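Local coordinates for NDP-N-acetyl-D-galactosaminuronic acid dehydrogenase (Methanosarcina mazei Go1, PDB 3G79), which probably catalyses the oxidation of UDP-N-acetyl-alpha-D-mannosamine to UDP-N-acetyl-alpha-D-mannosaminouronate, with two molecules of NAD+ as oxidant, at residues T298-L301 with E302-V305; R326-N329 with D330-A334. All coordinates share one frame; numbering follows the deposited sequence.

Interactions 1 and 2 are local contacts on helices 293-305 and 321-345, which follow each other in the chain; their centres lie about 19 Å apart. The two helices meet directly. Tyr299 of interaction 1 sets its OH 3.4 Å from CB of Arg326 in interaction 2, and Thr298 OG1 packs 3.9 Å from Arg326 CG. Helix 228-258 adjoins both: its Asp243 is touched by the Thr298 side chain and salt-bridged by Arg326. Both contacts also reach the second subunit, residues 298-305 through Tyr255 of that chain and residues 326-334 through its Asp313 and Tyr314, so each contact borders the subunit interface.

Interaction 1: residues T298-L301 with E302-V305; sequences TYHL and ERGV
His300 and Arg303 lie side by side on one flank of helix 293-305, in the central domain of the UDP-glucose/GDP-mannose dehydrogenase family, and point the same way. Their planes are 32° apart, and the ring edge at His300 CD2 comes 4.1 Å from the guanidinium edge at Arg303 NH1. The arginine chain starts with CG anti to the backbone N (chi1 -171°) and bends only at chi3, which carries the guanidinium alongside the ring. Both groups converge on one anion: Arg303 NH1 forms a salt bridge with Glu120, to which His300 NE2 adds a weak hydrogen bond, tying this flank to a loop of the same chain.

Glu302 leaves the helix elsewhere and folds back over the preceding turn. With CG beside the backbone N (chi1 -57°), Glu302 CG lies 3.0 Å from Thr298 O, the same carbonyl that accepts the Glu302 N-H; the bend at chi2 then turns the carboxylate. That group binds outward, through OE2 to Ser320 OG and through OE1 to Tyr255 OH of the second subunit, so each oxygen has a partner and one bond crosses the dimer interface. Leu301 packs on that same tyrosine and on Val233 and Thr236 of helix 228-258.

Four successive backbone bonds hold the turn; the last joins Val305 N to Leu301 O at 2.7 Å, almost in line with the C=O bond.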
loop_
_atom_site.group_PDB
_atom_site.type_symbol
_atom_site.label_atom_id
_atom_site.label_comp_id
_atom_site.label_asym_id
_atom_site.label_seq_id
_atom_site.Cartn_x
_atom_site.Cartn_y
_atom_site.Cartn_z
ATOM N N THR A 298 1.805 -3.348 -15.407
ATOM C CA THR A 298 1.946 -4.615 -14.722
ATOM C C THR A 298 2.070 -5.726 -15.723
ATOM O O THR A 298 2.630 -6.751 -15.407
ATOM C CB THR A 298 0.898 -4.929 -13.594
ATOM O OG1 THR A 298 -0.012 -5.960 -14.005
ATOM C CG2 THR A 298 0.156 -3.746 -13.118
ATOM N N TYR A 299 1.568 -5.513 -16.938
ATOM C CA TYR A 299 1.777 -6.478 -18.030
ATOM C C TYR A 299 3.217 -6.530 -18.413
ATOM O O TYR A 299 3.700 -7.606 -18.723
ATOM C CB TYR A 299 0.855 -6.247 -19.255
ATOM C CG TYR A 299 -0.591 -6.260 -18.819
ATOM C CD1 TYR A 299 -1.155 -7.401 -18.212
ATOM C CD2 TYR A 299 -1.367 -5.106 -18.909
ATOM C CE1 TYR A 299 -2.501 -7.395 -17.770
ATOM C CE2 TYR A 299 -2.692 -5.087 -18.471
ATOM C CZ TYR A 299 -3.250 -6.230 -17.898
ATOM O OH TYR A 299 -4.534 -6.157 -17.446
ATOM N N HIS A 300 3.899 -5.387 -18.369
ATOM C CA HIS A 300 5.349 -5.373 -18.482
ATOM C C HIS A 300 6.132 -6.158 -17.400
ATOM O O HIS A 300 7.099 -6.841 -17.742
ATOM C CB HIS A 300 5.856 -3.956 -18.610
ATOM C CG HIS A 300 5.270 -3.239 -19.777
ATOM N ND1 HIS A 300 4.603 -2.039 -19.662
ATOM C CD2 HIS A 300 5.235 -3.568 -21.089
ATOM C CE1 HIS A 300 4.189 -1.653 -20.854
ATOM N NE2 HIS A 300 4.542 -2.572 -21.733
ATOM N N LEU A 301 5.710 -6.085 -16.131
ATOM C CA LEU A 301 6.306 -6.916 -15.060
ATOM C C LEU A 301 6.062 -8.384 -15.336
ATOM O O LEU A 301 6.975 -9.221 -15.270
ATOM C CB LEU A 301 5.727 -6.594 -13.665
ATOM C CG LEU A 301 6.514 -5.841 -12.596
ATOM C CD1 LEU A 301 6.026 -6.252 -11.187
ATOM C CD2 LEU A 301 7.979 -6.117 -12.719
ATOM N N GLU A 302 4.810 -8.689 -15.625
ATOM C CA GLU A 302 4.442 -10.034 -15.975
ATOM C C GLU A 302 5.308 -10.569 -17.078
ATOM O O GLU A 302 5.934 -11.587 -16.860
ATOM C CB GLU A 302 2.960 -10.145 -16.309
ATOM C CG GLU A 302 2.081 -9.669 -15.203
ATOM C CD GLU A 302 2.324 -10.338 -13.805
ATOM O OE1 GLU A 302 2.937 -11.416 -13.690
ATOM O OE2 GLU A 302 1.861 -9.773 -12.803
ATOM N N ARG A 303 5.376 -9.913 -18.246
ATOM C CA ARG A 303 6.261 -10.397 -19.312
ATOM C C ARG A 303 7.689 -10.440 -18.761
ATOM O O ARG A 303 8.374 -11.447 -18.891
ATOM C CB ARG A 303 6.212 -9.525 -20.553
ATOM C CG ARG A 303 6.970 -10.147 -21.724
ATOM C CD ARG A 303 7.259 -9.163 -22.872
ATOM N NE ARG A 303 6.214 -9.150 -23.890
ATOM C CZ ARG A 303 5.322 -8.170 -24.039
ATOM N NH1 ARG A 303 5.352 -7.113 -23.220
ATOM N NH2 ARG A 303 4.379 -8.246 -24.990
ATOM N N GLY A 304 8.101 -9.364 -18.095
ATOM C CA GLY A 304 9.440 -9.264 -17.515
ATOM C C GLY A 304 9.906 -10.425 -16.632
ATOM O O GLY A 304 11.075 -10.819 -16.682
ATOM N N VAL A 305 8.990 -10.979 -15.839
ATOM C CA VAL A 305 9.345 -12.040 -14.932
ATOM C C VAL A 305 9.765 -13.293 -15.709
ATOM O O VAL A 305 10.444 -14.172 -15.179
ATOM C CB VAL A 305 8.228 -12.260 -13.852
ATOM C CG1 VAL A 305 7.121 -13.184 -14.322
ATOM C CG2 VAL A 305 8.829 -12.789 -12.584
#

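Interaction 2: residues R326-N329 with D330-A334; sequences RKVN and DFMPA
A salt bridge between residues one helical turn apart, Arg326 and Asp330, marks this local contact on helix 321-345, next to an apolar pair with the same spacing, Val328 and Met332. Arg326 NH2 meets Asp330 OD1 at 2.8 Å, with the oxygen at the guanidinium edge and near its plane. The carboxylate itself stands almost across that plane, 76° from it, and offers one oxygen to one nitrogen instead of a two-pronged grip. Bends at chi2 (-50°) and chi3 (-41°) curl the arginine back so that its tip reaches Asp330. Its other terminal nitrogen, NH1, makes a salt bridge with Asp243, so the buried guanidinium is shared between two carboxylates; NE is buried without a partner in the model.

Val328 and Met332 run side by side in the same direction, and the methyl CE of Met332 touches Val328 CG1 at 3.5 Å.

Along the backbone, Asp330 N bonds Arg326 O at 2.9 Å, and Phe331 N bonds Val328 O, three residues back, at 2.8 Å from above the carbonyl plane. Pro333 has no N-H to give, and its CD lies 3.9 Å from Asn329 O, where the helix is kinked.

Asn329 faces helix 228-258, bonding Asp243 through ND2 and Asn250 through OD1; Met332 packs on Asn250 and Leu254 of that helix, Arg326 packs on Thr295 of helix 293-305, and Val328 on Tyr314 of the second subunit.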
loop_
_atom_site.group_PDB
_atom_site.type_symbol
_atom_site.label_atom_id
_atom_site.label_comp_id
_atom_site.label_asym_id
_atom_site.label_seq_id
_atom_site.Cartn_x
_atom_site.Cartn_y
_atom_site.Cartn_z
ATOM N N ARG A 326 -5.373 -5.071 -11.794
ATOM C CA ARG A 326 -5.831 -4.545 -13.088
ATOM C C ARG A 326 -7.321 -4.851 -13.327
ATOM O O ARG A 326 -8.039 -4.040 -13.916
ATOM C CB ARG A 326 -4.970 -5.076 -14.249
ATOM C CG ARG A 326 -3.568 -4.436 -14.392
ATOM C CD ARG A 326 -3.596 -2.892 -14.381
ATOM N NE ARG A 326 -4.720 -2.390 -15.154
ATOM C CZ ARG A 326 -5.425 -1.316 -14.863
ATOM N NH1 ARG A 326 -5.150 -0.530 -13.814
ATOM N NH2 ARG A 326 -6.408 -0.994 -15.658
ATOM N N LYS A 327 -7.805 -5.991 -12.838
ATOM C CA LYS A 327 -9.194 -6.351 -13.129
ATOM C C LYS A 327 -10.202 -5.628 -12.231
ATOM O O LYS A 327 -11.325 -5.316 -12.674
ATOM C CB LYS A 327 -9.407 -7.845 -13.053
ATOM C CG LYS A 327 -8.766 -8.659 -14.157
ATOM C CD LYS A 327 -8.880 -10.136 -13.713
ATOM C CE LYS A 327 -8.201 -11.132 -14.646
ATOM N NZ LYS A 327 -8.010 -12.366 -13.859
ATOM N N VAL A 328 -9.820 -5.391 -10.970
ATOM C CA VAL A 328 -10.654 -4.640 -10.029
ATOM C C VAL A 328 -10.841 -3.252 -10.661
ATOM O O VAL A 328 -11.961 -2.855 -11.027
ATOM C CB VAL A 328 -10.041 -4.625 -8.603
ATOM C CG1 VAL A 328 -10.712 -3.623 -7.696
ATOM C CG2 VAL A 328 -10.159 -5.983 -7.979
ATOM N N ASN A 329 -9.735 -2.573 -10.895
ATOM C CA ASN A 329 -9.744 -1.256 -11.494
ATOM C C ASN A 329 -10.432 -1.164 -12.877
ATOM O O ASN A 329 -11.115 -0.159 -13.149
ATOM C CB ASN A 329 -8.314 -0.724 -11.528
ATOM C CG ASN A 329 -7.775 -0.376 -10.128
ATOM O OD1 ASN A 329 -8.542 -0.172 -9.169
ATOM N ND2 ASN A 329 -6.446 -0.299 -10.010
ATOM N N ASP A 330 -10.281 -2.199 -13.724
ATOM C CA ASP A 330 -11.005 -2.282 -15.017
ATOM C C ASP A 330 -12.507 -2.449 -14.818
ATOM O O ASP A 330 -13.274 -2.155 -15.744
ATOM C CB ASP A 330 -10.527 -3.441 -15.946
ATOM C CG ASP A 330 -9.190 -3.158 -16.690
ATOM O OD1 ASP A 330 -8.756 -2.009 -16.787
ATOM O OD2 ASP A 330 -8.562 -4.131 -17.181
ATOM N N PHE A 331 -12.922 -2.904 -13.634
ATOM C CA PHE A 331 -14.319 -3.187 -13.379
ATOM C C PHE A 331 -15.136 -1.965 -13.056
ATOM O O PHE A 331 -16.352 -1.940 -13.259
ATOM C CB PHE A 331 -14.451 -4.173 -12.221
ATOM C CG PHE A 331 -15.873 -4.505 -11.861
ATOM C CD1 PHE A 331 -16.725 -5.135 -12.790
ATOM C CD2 PHE A 331 -16.360 -4.214 -10.594
ATOM C CE1 PHE A 331 -18.042 -5.478 -12.444
ATOM C CE2 PHE A 331 -17.675 -4.535 -10.248
ATOM C CZ PHE A 331 -18.515 -5.174 -11.165
ATOM N N MET A 332 -14.477 -0.943 -12.542
ATOM C CA MET A 332 -15.162 0.181 -11.978
ATOM C C MET A 332 -16.105 0.886 -12.951
ATOM O O MET A 332 -17.190 1.291 -12.523
ATOM C CB MET A 332 -14.180 1.108 -11.262
ATOM C CG MET A 332 -13.438 0.366 -10.111
ATOM S SD MET A 332 -14.522 -0.391 -8.873
ATOM C CE MET A 332 -13.418 -1.487 -8.092
ATOM N N PRO A 333 -15.727 1.030 -14.251
ATOM C CA PRO A 333 -16.753 1.469 -15.195
ATOM C C PRO A 333 -18.003 0.607 -15.226
ATOM O O PRO A 333 -19.102 1.177 -15.238
ATOM C CB PRO A 333 -16.029 1.441 -16.563
ATOM C CG PRO A 333 -14.719 1.884 -16.211
ATOM C CD PRO A 333 -14.398 1.129 -14.877
ATOM N N ALA A 334 -17.862 -0.717 -15.228
ATOM C CA ALA A 334 -19.042 -1.589 -15.180
ATOM C C ALA A 334 -19.793 -1.391 -13.857
ATOM O O ALA A 334 -21.028 -1.408 -13.848
ATOM C CB ALA A 334 -18.713 -3.091 -15.420
#